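Long-range contact in fucolectin-related protein (PDB 2WMF), which probably hydrolyses fucosylated blood-group antigen carbohydrates of the host as the catalytic module of a pneumococcal family 98 glycoside hydrolase: residues Ser163-Phe177 against Thr195-Leu207. Numbering follows the deposited sequence.
Sequences SAKYLEVCAKYGAHF and TFFEASQKYHKNL
L167 reaches from helix 163-172 into the seam with helix 195-203, its CG held anti to the backbone N (chi1 173°). Its CB leads to CG, which lies 3.8 Å from CB of Y203; there the branches part. CD2 turns to A199, 3.7 Å from the carbonyl O and near CB as well, whereas CD1 meets the backbone O of N206 at 3.7 Å and also touches CB of L207. Leucine's fork thus lets one branch pack on A199 and the other on N206 and L207. One turn earlier, A164 and A199 bring their CB atoms to 3.7 Å; small residues here permit the close approach of the axes, 9.1 Å. The helices run 19° from parallel. The buried, flat F196 ring packs beside S163, its edge to the backbone N of A164, and meets W179 edge-to-face. At the partly exposed margin, the broad Y203 ring can cover two neighbours, with E168 CA over one face and A171 CB oblique to CD1 at 3.4 Å.

Beneath the helices, F177 N donates to N206 O (2.8 Å, 163°) where parallel strands 176-180 and 207-212 of the (beta/alpha)8 barrel begin to pair. A water in the plane of the H176 imidazole bridges NE2 and K205 O. The chemistry is therefore divided: apolar contacts join the helices outside the barrel, while main-chain bonds, F177 to N206 and F177 with V208, help fix the strand pairing and depend little on side-chain type, provided the donor is not proline.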
ATOM      1  N   SER A 163     -13.517  14.895 -12.128  1.00  9.23           N
ATOM      2  CA  SER A 163     -12.828  13.606 -12.229  1.00  9.09           C
ATOM      3  C   SER A 163     -13.450  12.736 -13.322  1.00  9.94           C
ATOM      4  O   SER A 163     -12.736  12.101 -14.124  1.00  9.60           O
ATOM      5  CB  SER A 163     -12.807  12.886 -10.849  1.00  9.66           C
ATOM      6  OG  SER A 163     -12.005  13.586  -9.895  1.00  9.59           O
ATOM      7  N   ALA A 164     -14.774  12.749 -13.383  1.00  9.91           N
ATOM      8  CA  ALA A 164     -15.532  12.004 -14.407  1.00 11.02           C
ATOM      9  C   ALA A 164     -15.140  12.466 -15.819  1.00 11.41           C
ATOM     10  O   ALA A 164     -14.963  11.639 -16.726  1.00 11.70           O
ATOM     11  CB  ALA A 164     -17.050  12.150 -14.161  1.00 10.71           C
ATOM     12  N   LYS A 165     -14.973  13.772 -15.995  1.00 13.12           N
ATOM     13  CA  LYS A 165     -14.613  14.286 -17.327  1.00 13.24           C
ATOM     14  C   LYS A 165     -13.200  13.852 -17.684  1.00 12.63           C
ATOM     15  O   LYS A 165     -12.933  13.435 -18.821  1.00 13.59           O
ATOM     16  CB  LYS A 165     -14.727  15.799 -17.387  1.00 15.46           C
ATOM     17  CG  LYS A 165     -14.441  16.353 -18.770  1.00 18.77           C
ATOM     18  CD  LYS A 165     -15.556  16.063 -19.821  1.00 24.65           C
ATOM     19  CE  LYS A 165     -14.973  15.983 -21.203  1.00 26.43           C
ATOM     20  NZ  LYS A 165     -14.234  14.675 -21.276  1.00 28.98           N
ATOM     21  N   TYR A 166     -12.275  13.943 -16.740  1.00 11.11           N
ATOM     22  CA  TYR A 166     -10.913  13.494 -17.041  1.00 10.90           C
ATOM     23  C   TYR A 166     -10.850  11.984 -17.302  1.00 11.40           C
ATOM     24  O   TYR A 166     -10.114  11.531 -18.212  1.00 10.56           O
ATOM     25  CB  TYR A 166      -9.949  13.846 -15.923  1.00 11.09           C
ATOM     26  CG  TYR A 166      -9.650  15.330 -15.730  1.00  9.75           C
ATOM     27  CD1 TYR A 166      -9.181  16.143 -16.791  1.00 11.28           C
ATOM     28  CD2 TYR A 166      -9.795  15.897 -14.481  1.00 11.19           C
ATOM     29  CE1 TYR A 166      -8.888  17.487 -16.569  1.00 10.02           C
ATOM     30  CE2 TYR A 166      -9.484  17.193 -14.247  1.00 11.73           C
ATOM     31  CZ  TYR A 166      -9.048  18.010 -15.281  1.00 12.85           C
ATOM     32  OH  TYR A 166      -8.754  19.327 -14.988  1.00 12.89           O
ATOM     33  N   LEU A 167     -11.633  11.216 -16.548  1.00 10.40           N
ATOM     34  CA  LEU A 167     -11.713   9.765 -16.769  1.00 10.64           C
ATOM     35  C   LEU A 167     -12.160   9.466 -18.231  1.00 11.28           C
ATOM     36  O   LEU A 167     -11.638   8.557 -18.873  1.00 10.33           O
ATOM     37  CB  LEU A 167     -12.653   9.146 -15.728  1.00 10.20           C
ATOM     38  CG  LEU A 167     -13.008   7.653 -15.880  1.00  8.87           C
ATOM     39  CD1 LEU A 167     -11.757   6.747 -15.890  1.00 10.00           C
ATOM     40  CD2 LEU A 167     -14.022   7.265 -14.754  1.00 11.11           C
ATOM     41  N   GLU A 168     -13.164  10.195 -18.717  1.00 11.36           N
ATOM     42  CA  GLU A 168     -13.630  10.047 -20.111  1.00 12.17           C
ATOM     43  C   GLU A 168     -12.498  10.300 -21.111  1.00 11.03           C
ATOM     44  O   GLU A 168     -12.293   9.520 -22.039  1.00 11.78           O
ATOM     45  CB  GLU A 168     -14.795  11.006 -20.343  1.00 12.98           C
ATOM     46  CG  GLU A 168     -15.319  10.981 -21.730  1.00 15.07           C
ATOM     47  CD  GLU A 168     -16.575  11.844 -21.893  1.00 17.93           C
ATOM     48  OE1 GLU A 168     -16.918  12.649 -21.000  1.00 22.97           O
ATOM     49  OE2 GLU A 168     -17.232  11.695 -22.936  1.00 27.73           O
ATOM     50  N   VAL A 169     -11.717  11.347 -20.882  1.00 10.72           N
ATOM     51  CA  VAL A 169     -10.555  11.631 -21.738  1.00 10.48           C
ATOM     52  C   VAL A 169      -9.553  10.462 -21.665  1.00 10.71           C
ATOM     53  O   VAL A 169      -9.007  10.022 -22.676  1.00 11.87           O
ATOM     54  CB  VAL A 169      -9.823  12.940 -21.384  1.00 11.25           C
ATOM     55  CG1 VAL A 169      -8.605  13.178 -22.328  1.00 13.07           C
ATOM     56  CG2 VAL A 169     -10.740  14.174 -21.475  1.00 13.08           C
ATOM     57  N   CYS A 170      -9.287   9.971 -20.454  1.00 10.19           N
ATOM     58  CA  CYS A 170      -8.423   8.825 -20.297  1.00 10.48           C
ATOM     59  C   CYS A 170      -8.910   7.644 -21.122  1.00 10.07           C
ATOM     60  O   CYS A 170      -8.122   6.983 -21.776  1.00 11.62           O
ATOM     61  CB  CYS A 170      -8.307   8.446 -18.812  1.00 10.43           C
ATOM     62  SG  CYS A 170      -7.276   9.627 -17.858  1.00 12.13           S
ATOM     63  N   ALA A 171     -10.213   7.379 -21.077  1.00 10.29           N
ATOM     64  CA  ALA A 171     -10.788   6.213 -21.779  1.00 11.66           C
ATOM     65  C   ALA A 171     -10.590   6.343 -23.293  1.00 12.65           C
ATOM     66  O   ALA A 171     -10.415   5.334 -23.996  1.00 13.71           O
ATOM     67  CB  ALA A 171     -12.291   6.046 -21.422  1.00 11.83           C
ATOM     68  N   LYS A 172     -10.619   7.571 -23.783  1.00 13.22           N
ATOM     69  CA  LYS A 172     -10.432   7.832 -25.218  1.00 13.61           C
ATOM     70  C   LYS A 172      -9.052   7.361 -25.702  1.00 13.06           C
ATOM     71  O   LYS A 172      -8.872   6.935 -26.874  1.00 13.92           O
ATOM     72  CB  LYS A 172     -10.676   9.313 -25.473  1.00 14.46           C
ATOM     73  CG  LYS A 172     -10.475   9.767 -26.891  1.00 14.69           C
ATOM     74  CD  LYS A 172     -10.908  11.242 -27.095  1.00 15.11           C
ATOM     75  CE  LYS A 172     -10.433  11.795 -28.440  1.00 17.37           C
ATOM     76  NZ  LYS A 172     -10.639  13.245 -28.562  1.00 18.27           N
ATOM     77  N   TYR A 173      -8.065   7.428 -24.808  1.00 12.75           N
ATOM     78  CA  TYR A 173      -6.671   7.194 -25.153  1.00 12.35           C
ATOM     79  C   TYR A 173      -6.079   5.936 -24.500  1.00 11.03           C
ATOM     80  O   TYR A 173      -4.881   5.747 -24.553  1.00 12.70           O
ATOM     81  CB  TYR A 173      -5.826   8.450 -24.804  1.00 12.38           C
ATOM     82  CG  TYR A 173      -6.135   9.626 -25.738  1.00 13.88           C
ATOM     83  CD1 TYR A 173      -5.600   9.642 -27.022  1.00 13.93           C
ATOM     84  CD2 TYR A 173      -7.025  10.635 -25.377  1.00 13.06           C
ATOM     85  CE1 TYR A 173      -5.909  10.669 -27.916  1.00 12.67           C
ATOM     86  CE2 TYR A 173      -7.347  11.671 -26.253  1.00 14.50           C
ATOM     87  CZ  TYR A 173      -6.795  11.686 -27.527  1.00 13.63           C
ATOM     88  OH  TYR A 173      -7.078  12.679 -28.475  1.00 15.98           O
ATOM     89  N   GLY A 174      -6.906   5.098 -23.870  1.00 11.78           N
ATOM     90  CA  GLY A 174      -6.409   3.883 -23.238  1.00 11.42           C
ATOM     91  C   GLY A 174      -5.585   4.128 -21.990  1.00 10.99           C
ATOM     92  O   GLY A 174      -4.785   3.285 -21.594  1.00 10.89           O
ATOM     93  N   ALA A 175      -5.809   5.291 -21.378  1.00 10.48           N
ATOM     94  CA  ALA A 175      -5.063   5.711 -20.221  1.00 10.57           C
ATOM     95  C   ALA A 175      -5.803   5.407 -18.919  1.00 10.04           C
ATOM     96  O   ALA A 175      -6.965   4.947 -18.937  1.00 10.31           O
ATOM     97  CB  ALA A 175      -4.758   7.205 -20.338  1.00 10.29           C
ATOM     98  N   HIS A 176      -5.128   5.658 -17.792  1.00  9.31           N
ATOM     99  CA  HIS A 176      -5.739   5.451 -16.455  1.00  8.72           C
ATOM    100  C   HIS A 176      -5.873   6.765 -15.664  1.00  8.21           C
ATOM    101  O   HIS A 176      -4.960   7.581 -15.642  1.00  8.67           O
ATOM    102  CB  HIS A 176      -4.918   4.469 -15.626  1.00  8.65           C
ATOM    103  CG  HIS A 176      -5.033   3.044 -16.077  1.00  8.01           C
ATOM    104  ND1 HIS A 176      -4.168   2.470 -16.997  1.00 10.49           N
ATOM    105  CD2 HIS A 176      -5.922   2.082 -15.730  1.00  9.87           C
ATOM    106  CE1 HIS A 176      -4.543   1.215 -17.207  1.00 10.31           C
ATOM    107  NE2 HIS A 176      -5.602   0.949 -16.437  1.00  7.90           N
ATOM    108  N   PHE A 177      -7.011   6.903 -15.005  1.00  7.76           N
ATOM    109  CA  PHE A 177      -7.272   7.949 -14.030  1.00  7.82           C
ATOM    110  C   PHE A 177      -7.149   7.282 -12.671  1.00  7.35           C
ATOM    111  O   PHE A 177      -7.869   6.318 -12.363  1.00  7.43           O
ATOM    112  CB  PHE A 177      -8.676   8.532 -14.211  1.00  8.10           C
ATOM    113  CG  PHE A 177      -8.987   9.734 -13.306  1.00  9.00           C
ATOM    114  CD1 PHE A 177      -8.652  11.005 -13.708  1.00  8.70           C
ATOM    115  CD2 PHE A 177      -9.531   9.548 -12.029  1.00  8.27           C
ATOM    116  CE1 PHE A 177      -8.898  12.116 -12.912  1.00  7.88           C
ATOM    117  CE2 PHE A 177      -9.800  10.630 -11.224  1.00  9.19           C
ATOM    118  CZ  PHE A 177      -9.468  11.913 -11.642  1.00  8.88           C
ATOM    119  N   THR A 195     -22.787  11.906 -11.652  1.00 11.52           N
ATOM    120  CA  THR A 195     -21.851  12.024 -12.778  1.00 12.11           C
ATOM    121  C   THR A 195     -20.716  11.006 -12.658  1.00 11.04           C
ATOM    122  O   THR A 195     -20.371  10.309 -13.608  1.00 11.78           O
ATOM    123  CB  THR A 195     -21.319  13.460 -12.930  1.00 13.28           C
ATOM    124  OG1 THR A 195     -22.422  14.398 -12.945  1.00 15.30           O
ATOM    125  CG2 THR A 195     -20.456  13.651 -14.255  1.00 13.18           C
ATOM    126  N   PHE A 196     -20.111  10.931 -11.480  1.00 10.98           N
ATOM    127  CA  PHE A 196     -19.000  10.017 -11.264  1.00 10.72           C
ATOM    128  C   PHE A 196     -19.446   8.553 -11.239  1.00 10.24           C
ATOM    129  O   PHE A 196     -18.737   7.678 -11.759  1.00 10.99           O
ATOM    130  CB  PHE A 196     -18.169  10.380 -10.028  1.00 11.05           C
ATOM    131  CG  PHE A 196     -16.843   9.708 -10.040  1.00 10.47           C
ATOM    132  CD1 PHE A 196     -15.853  10.147 -10.912  1.00 10.92           C
ATOM    133  CD2 PHE A 196     -16.574   8.589  -9.256  1.00 12.25           C
ATOM    134  CE1 PHE A 196     -14.636   9.515 -10.994  1.00 11.73           C
ATOM    135  CE2 PHE A 196     -15.355   7.936  -9.358  1.00  9.67           C
ATOM    136  CZ  PHE A 196     -14.378   8.411 -10.193  1.00 10.14           C
ATOM    137  N   PHE A 197     -20.602   8.271 -10.640  1.00  9.65           N
ATOM    138  CA  PHE A 197     -21.152   6.908 -10.646  1.00 10.53           C
ATOM    139  C   PHE A 197     -21.386   6.408 -12.082  1.00 11.16           C
ATOM    140  O   PHE A 197     -20.970   5.281 -12.450  1.00 11.21           O
ATOM    141  CB  PHE A 197     -22.393   6.825  -9.769  1.00 11.40           C
ATOM    142  CG  PHE A 197     -23.026   5.463  -9.717  1.00 10.79           C
ATOM    143  CD1 PHE A 197     -22.345   4.370  -9.188  1.00 12.70           C
ATOM    144  CD2 PHE A 197     -24.340   5.273 -10.134  1.00 13.42           C
ATOM    145  CE1 PHE A 197     -22.942   3.130  -9.126  1.00 13.51           C
ATOM    146  CE2 PHE A 197     -24.940   4.033 -10.055  1.00 13.08           C
ATOM    147  CZ  PHE A 197     -24.248   2.967  -9.544  1.00 12.65           C
ATOM    148  N   GLU A 198     -22.013   7.244 -12.908  1.00 12.05           N
ATOM    149  CA  GLU A 198     -22.223   6.929 -14.314  1.00 11.60           C
ATOM    150  C   GLU A 198     -20.882   6.722 -15.049  1.00 11.04           C
ATOM    151  O   GLU A 198     -20.714   5.747 -15.821  1.00 11.73           O
ATOM    152  CB  GLU A 198     -23.057   8.009 -15.002  1.00 12.32           C
ATOM    153  CG  GLU A 198     -23.069   7.939 -16.500  1.00 15.32           C
ATOM    154  CD  GLU A 198     -23.946   6.856 -17.066  1.00 22.01           C
ATOM    155  OE1 GLU A 198     -23.919   6.687 -18.320  1.00 28.07           O
ATOM    156  OE2 GLU A 198     -24.692   6.199 -16.311  1.00 24.57           O
ATOM    157  N   ALA A 199     -19.941   7.645 -14.860  1.00 10.65           N
ATOM    158  CA  ALA A 199     -18.605   7.500 -15.503  1.00 10.00           C
ATOM    159  C   ALA A 199     -17.881   6.225 -15.070  1.00 10.54           C
ATOM    160  O   ALA A 199     -17.174   5.597 -15.870  1.00 10.64           O
ATOM    161  CB  ALA A 199     -17.740   8.739 -15.268  1.00 10.30           C
ATOM    162  N   SER A 200     -18.026   5.871 -13.792  1.00 10.49           N
ATOM    163  CA  SER A 200     -17.398   4.643 -13.280  1.00 10.89           C
ATOM    164  C   SER A 200     -17.973   3.381 -13.949  1.00 11.00           C
ATOM    165  O   SER A 200     -17.254   2.450 -14.325  1.00 11.59           O
ATOM    166  CB  SER A 200     -17.509   4.552 -11.754  1.00 10.74           C
ATOM    167  OG  SER A 200     -16.788   5.631 -11.162  1.00 10.66           O
ATOM    168  N   GLN A 201     -19.279   3.363 -14.108  1.00 12.73           N
ATOM    169  CA  GLN A 201     -19.936   2.245 -14.748  1.00 13.19           C
ATOM    170  C   GLN A 201     -19.511   2.099 -16.220  1.00 13.08           C
ATOM    171  O   GLN A 201     -19.416   0.962 -16.754  1.00 13.60           O
ATOM    172  CB  GLN A 201     -21.447   2.431 -14.672  1.00 13.26           C
ATOM    173  CG  GLN A 201     -22.011   2.235 -13.301  1.00 14.16           C
ATOM    174  CD  GLN A 201     -23.496   2.499 -13.254  1.00 17.89           C
ATOM    175  OE1 GLN A 201     -23.952   3.659 -13.291  1.00 23.92           O
ATOM    176  NE2 GLN A 201     -24.249   1.458 -13.136  1.00 21.94           N
ATOM    177  N   LYS A 202     -19.255   3.216 -16.890  1.00 12.99           N
ATOM    178  CA  LYS A 202     -18.853   3.173 -18.312  1.00 14.40           C
ATOM    179  C   LYS A 202     -17.363   2.867 -18.466  1.00 13.66           C
ATOM    180  O   LYS A 202     -16.947   2.072 -19.317  1.00 13.75           O
ATOM    181  CB  LYS A 202     -19.116   4.515 -19.010  1.00 16.36           C
ATOM    182  CG  LYS A 202     -20.551   4.936 -19.237  1.00 19.37           C
ATOM    183  CD  LYS A 202     -20.534   6.325 -19.860  1.00 20.57           C
ATOM    184  CE  LYS A 202     -21.868   6.722 -20.488  1.00 26.19           C
ATOM    185  NZ  LYS A 202     -22.365   8.067 -19.986  1.00 29.33           N
ATOM    186  N   TYR A 203     -16.546   3.515 -17.632  1.00 11.80           N
ATOM    187  CA  TYR A 203     -15.108   3.596 -17.872  1.00 11.73           C
ATOM    188  C   TYR A 203     -14.297   2.918 -16.783  1.00 10.00           C
ATOM    189  O   TYR A 203     -13.132   3.265 -16.584  1.00  9.57           O
ATOM    190  CB  TYR A 203     -14.675   5.065 -18.022  1.00 12.26           C
ATOM    191  CG  TYR A 203     -15.432   5.828 -19.086  1.00 13.15           C
ATOM    192  CD1 TYR A 203     -15.487   5.357 -20.397  1.00 13.31           C
ATOM    193  CD2 TYR A 203     -16.101   7.022 -18.780  1.00 14.61           C
ATOM    194  CE1 TYR A 203     -16.189   6.059 -21.386  1.00 13.83           C
ATOM    195  CE2 TYR A 203     -16.811   7.706 -19.752  1.00 15.61           C
ATOM    196  CZ  TYR A 203     -16.844   7.227 -21.046  1.00 15.70           C
ATOM    197  OH  TYR A 203     -17.558   7.943 -22.021  1.00 18.70           O
ATOM    198  N   HIS A 204     -14.922   1.955 -16.109  1.00  9.90           N
ATOM    199  CA  HIS A 204     -14.263   1.175 -15.045  1.00 10.85           C
ATOM    200  C   HIS A 204     -12.876   0.632 -15.501  1.00 10.43           C
ATOM    201  O   HIS A 204     -11.942   0.565 -14.705  1.00  9.46           O
ATOM    202  CB  HIS A 204     -15.179   0.055 -14.529  1.00 11.99           C
ATOM    203  CG  HIS A 204     -15.617  -0.919 -15.587  1.00  9.84           C
ATOM    204  ND1 HIS A 204     -16.788  -0.790 -16.310  1.00 14.42           N
ATOM    205  CD2 HIS A 204     -15.020  -2.042 -16.045  1.00 10.71           C
ATOM    206  CE1 HIS A 204     -16.873  -1.800 -17.174  1.00 10.46           C
ATOM    207  NE2 HIS A 204     -15.813  -2.565 -17.034  1.00 15.11           N
ATOM    208  N   LYS A 205     -12.733   0.213 -16.777  1.00 10.49           N
ATOM    209  CA  LYS A 205     -11.419  -0.258 -17.271  1.00 11.33           C
ATOM    210  C   LYS A 205     -10.280   0.739 -17.008  1.00  9.99           C
ATOM    211  O   LYS A 205      -9.136   0.333 -16.729  1.00 11.42           O
ATOM    212  CB  LYS A 205     -11.475  -0.594 -18.778  1.00 12.03           C
ATOM    213  CG  LYS A 205     -10.287  -1.375 -19.210  1.00 13.70           C
ATOM    214  CD  LYS A 205     -10.308  -1.972 -20.598  1.00 17.42           C
ATOM    215  CE  LYS A 205      -9.012  -2.913 -20.699  1.00 21.37           C
ATOM    216  NZ  LYS A 205      -8.838  -4.243 -19.879  1.00 23.83           N
ATOM    217  N   ASN A 206     -10.585   2.027 -17.108  1.00  9.31           N
ATOM    218  CA  ASN A 206      -9.571   3.097 -17.067  1.00 10.14           C
ATOM    219  C   ASN A 206      -9.446   3.750 -15.703  1.00 10.14           C
ATOM    220  O   ASN A 206      -8.664   4.678 -15.550  1.00 11.82           O
ATOM    221  CB  ASN A 206      -9.926   4.176 -18.087  1.00  9.87           C
ATOM    222  CG  ASN A 206     -10.075   3.611 -19.495  1.00 12.21           C
ATOM    223  OD1 ASN A 206      -9.106   3.547 -20.279  1.00 15.11           O
ATOM    224  ND2 ASN A 206     -11.282   3.233 -19.826  1.00 10.24           N
ATOM    225  N   LEU A 207     -10.182   3.229 -14.717  1.00 10.01           N
ATOM    226  CA  LEU A 207     -10.249   3.870 -13.395  1.00  9.54           C
ATOM    227  C   LEU A 207      -9.521   3.015 -12.349  1.00  8.95           C
ATOM    228  O   LEU A 207      -9.734   1.821 -12.278  1.00  8.64           O
ATOM    229  CB  LEU A 207     -11.696   4.041 -12.946  1.00  9.58           C
ATOM    230  CG  LEU A 207     -12.000   4.767 -11.625  1.00  9.50           C
ATOM    231  CD1 LEU A 207     -11.338   6.189 -11.601  1.00 10.32           C
ATOM    232  CD2 LEU A 207     -13.512   4.809 -11.337  1.00  9.80           C
TER
HETATM  233  O   HOH W   1      -6.805  -1.627 -16.499  1.00 13.29           O